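PDB 5ZFQ: twitching motility pilus retraction protein from Geobacter sulfurreducens PCA, which probably uses ATP hydrolysis, as a hexameric motor, to power retraction of the type IV pilus in twitching motility. Local coordinates for residues T34-R39 with F122-Y127. Residues are numbered along the deposited sequence; the frame is centred on the assembly and turned at random.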
loop_
_atom_site.group_PDB
_atom_site.type_symbol
_atom_site.label_atom_id
_atom_site.label_comp_id
_atom_site.label_asym_id
_atom_site.label_seq_id
_atom_site.Cartn_x
_atom_site.Cartn_y
_atom_site.Cartn_z
ATOM N N THR A 34 -18.723 32.339 33.497
ATOM C CA THR A 34 -19.763 33.292 33.829
ATOM C C THR A 34 -19.192 34.667 33.560
ATOM O O THR A 34 -19.795 35.478 32.867
ATOM C CB THR A 34 -20.227 33.155 35.283
ATOM O OG1 THR A 34 -20.938 31.920 35.439
ATOM C CG2 THR A 34 -21.153 34.300 35.653
ATOM N N GLU A 35 -17.996 34.899 34.075
ATOM C CA GLU A 35 -17.277 36.139 33.821
ATOM C C GLU A 35 -17.141 36.424 32.318
ATOM O O GLU A 35 -17.446 37.536 31.862
ATOM C CB GLU A 35 -15.899 36.084 34.477
ATOM C CG GLU A 35 -14.992 37.212 34.069
ATOM C CD GLU A 35 -15.155 38.449 34.928
ATOM O OE1 GLU A 35 -16.315 38.887 35.131
ATOM O OE2 GLU A 35 -14.115 38.993 35.377
ATOM N N LEU A 36 -16.700 35.413 31.564
ATOM C CA LEU A 36 -16.578 35.495 30.113
ATOM C C LEU A 36 -17.860 35.986 29.450
ATOM O O LEU A 36 -17.845 36.954 28.680
ATOM C CB LEU A 36 -16.193 34.133 29.539
ATOM C CG LEU A 36 -16.177 33.999 28.003
ATOM C CD1 LEU A 36 -15.071 34.840 27.279
ATOM C CD2 LEU A 36 -16.091 32.526 27.599
ATOM N N VAL A 37 -18.970 35.319 29.755
ATOM C CA VAL A 37 -20.239 35.624 29.106
ATOM C C VAL A 37 -20.735 37.011 29.505
ATOM O O VAL A 37 -21.075 37.811 28.634
ATOM C CB VAL A 37 -21.331 34.571 29.431
ATOM C CG1 VAL A 37 -22.658 34.980 28.815
ATOM C CG2 VAL A 37 -20.931 33.192 28.919
ATOM N N ASN A 38 -20.758 37.292 30.810
ATOM C CA ASN A 38 -21.178 38.592 31.333
ATOM C C ASN A 38 -20.483 39.760 30.638
ATOM O O ASN A 38 -21.105 40.804 30.389
ATOM C CB ASN A 38 -20.916 38.683 32.835
ATOM C CG ASN A 38 -21.972 37.974 33.664
ATOM O OD1 ASN A 38 -23.028 37.601 33.157
ATOM N ND2 ASN A 38 -21.686 37.782 34.950
ATOM N N ARG A 39 -19.205 39.582 30.309
ATOM C CA ARG A 39 -18.428 40.693 29.765
ATOM C C ARG A 39 -18.460 40.748 28.235
ATOM O O ARG A 39 -17.714 41.518 27.621
ATOM C CB ARG A 39 -16.989 40.628 30.281
ATOM C CG ARG A 39 -16.921 40.790 31.784
ATOM C CD ARG A 39 -15.518 40.887 32.261
ATOM N NE ARG A 39 -14.870 42.068 31.716
ATOM C CZ ARG A 39 -13.575 42.311 31.863
ATOM N NH1 ARG A 39 -12.823 41.457 32.537
ATOM N NH2 ARG A 39 -13.030 43.386 31.326
ATOM N N PHE A 122 -11.612 28.152 25.494
ATOM C CA PHE A 122 -13.045 27.977 25.593
ATOM C C PHE A 122 -13.778 29.070 24.853
ATOM O O PHE A 122 -13.436 30.250 24.933
ATOM C CB PHE A 122 -13.440 27.882 27.063
ATOM C CG PHE A 122 -12.747 26.752 27.754
ATOM C CD1 PHE A 122 -13.294 25.484 27.745
ATOM C CD2 PHE A 122 -11.505 26.938 28.338
ATOM C CE1 PHE A 122 -12.618 24.420 28.341
ATOM C CE2 PHE A 122 -10.824 25.887 28.939
ATOM C CZ PHE A 122 -11.380 24.626 28.947
ATOM N N ARG A 123 -14.774 28.642 24.087
ATOM C CA ARG A 123 -15.455 29.525 23.150
ATOM C C ARG A 123 -16.954 29.456 23.362
ATOM O O ARG A 123 -17.527 28.378 23.413
ATOM C CB ARG A 123 -15.089 29.146 21.703
ATOM C CG ARG A 123 -13.589 29.141 21.421
ATOM C CD ARG A 123 -13.274 28.854 19.965
ATOM N NE ARG A 123 -13.435 27.441 19.635
ATOM C CZ ARG A 123 -13.903 26.969 18.471
ATOM N NH1 ARG A 123 -14.286 27.800 17.512
ATOM N NH2 ARG A 123 -13.992 25.654 18.267
ATOM N N VAL A 124 -17.583 30.613 23.490
ATOM C CA VAL A 124 -19.034 30.697 23.578
ATOM C C VAL A 124 -19.757 30.223 22.313
ATOM O O VAL A 124 -19.469 30.681 21.201
ATOM C CB VAL A 124 -19.480 32.141 23.870
ATOM C CG1 VAL A 124 -21.014 32.261 23.817
ATOM C CG2 VAL A 124 -18.945 32.576 25.227
ATOM N N ILE A 125 -20.691 29.297 22.494
ATOM C CA ILE A 125 -21.652 28.981 21.444
ATOM C C ILE A 125 -22.896 29.818 21.672
ATOM O O ILE A 125 -23.610 29.628 22.658
ATOM C CB ILE A 125 -22.044 27.494 21.417
ATOM C CG1 ILE A 125 -20.835 26.619 21.114
ATOM C CG2 ILE A 125 -23.106 27.248 20.373
ATOM C CD1 ILE A 125 -21.140 25.163 21.250
ATOM N N PRO A 126 -23.163 30.756 20.763
ATOM C CA PRO A 126 -24.306 31.656 20.953
ATOM C C PRO A 126 -25.635 30.907 20.808
ATOM O O PRO A 126 -25.709 29.967 20.015
ATOM C CB PRO A 126 -24.121 32.697 19.845
ATOM C CG PRO A 126 -23.371 31.950 18.758
ATOM C CD PRO A 126 -22.484 30.955 19.469
ATOM N N TYR A 127 -26.646 31.292 21.584
ATOM C CA TYR A 127 -27.977 30.710 21.446
ATOM C C TYR A 127 -28.609 31.226 20.159
ATOM O O TYR A 127 -29.187 30.460 19.370
ATOM C CB TYR A 127 -28.878 31.051 22.644
ATOM C CG TYR A 127 -28.607 30.284 23.935
ATOM C CD1 TYR A 127 -28.961 28.925 24.060
ATOM C CD2 TYR A 127 -28.042 30.922 25.053
ATOM C CE1 TYR A 127 -28.732 28.215 25.269
ATOM C CE2 TYR A 127 -27.816 30.222 26.262
ATOM C CZ TYR A 127 -28.163 28.872 26.361
ATOM O OH TYR A 127 -27.934 28.177 27.536
#
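L36 has CG anti to its own backbone N (chi1 173°), and V124 has CG2 anti to its carbonyl carbon. L36 CD2, anti to CA, extends toward the strand and comes 3.7 Å from V124 CG2. The contact packs helix 29-38 on one face of the six-stranded antiparallel sheet in the N-terminal domain, the PAS-like domain of PilT-type ATPases. Over residues 34-38 and 122-125 the axes cross at -51° and come within 9.8 Å. V37 and V124 have the nearest CA atoms, 7.5 Å apart.

The L36 and V124 side chains run antiparallel, one alongside the other. V124 CG2 also lies near L36 CG. V37 CG2 adds a looser touch, 4.2 Å from V124 CG2, and V37 also packs on F107. No hydrogen bond or salt bridge joins the two segments. The strand spends its backbone bonds on its sheet neighbours instead: V124 pairs with S42 and F122 with L44.

F122 starts toward the helix, but its ring leads away from segment 34-39. The ring packs on M29 and L33, one to two turns earlier in the same helix. L36 also rests on L44. Its CD2 lies 4.4 Å from F122 O, roughly at right angles to V124 CG2.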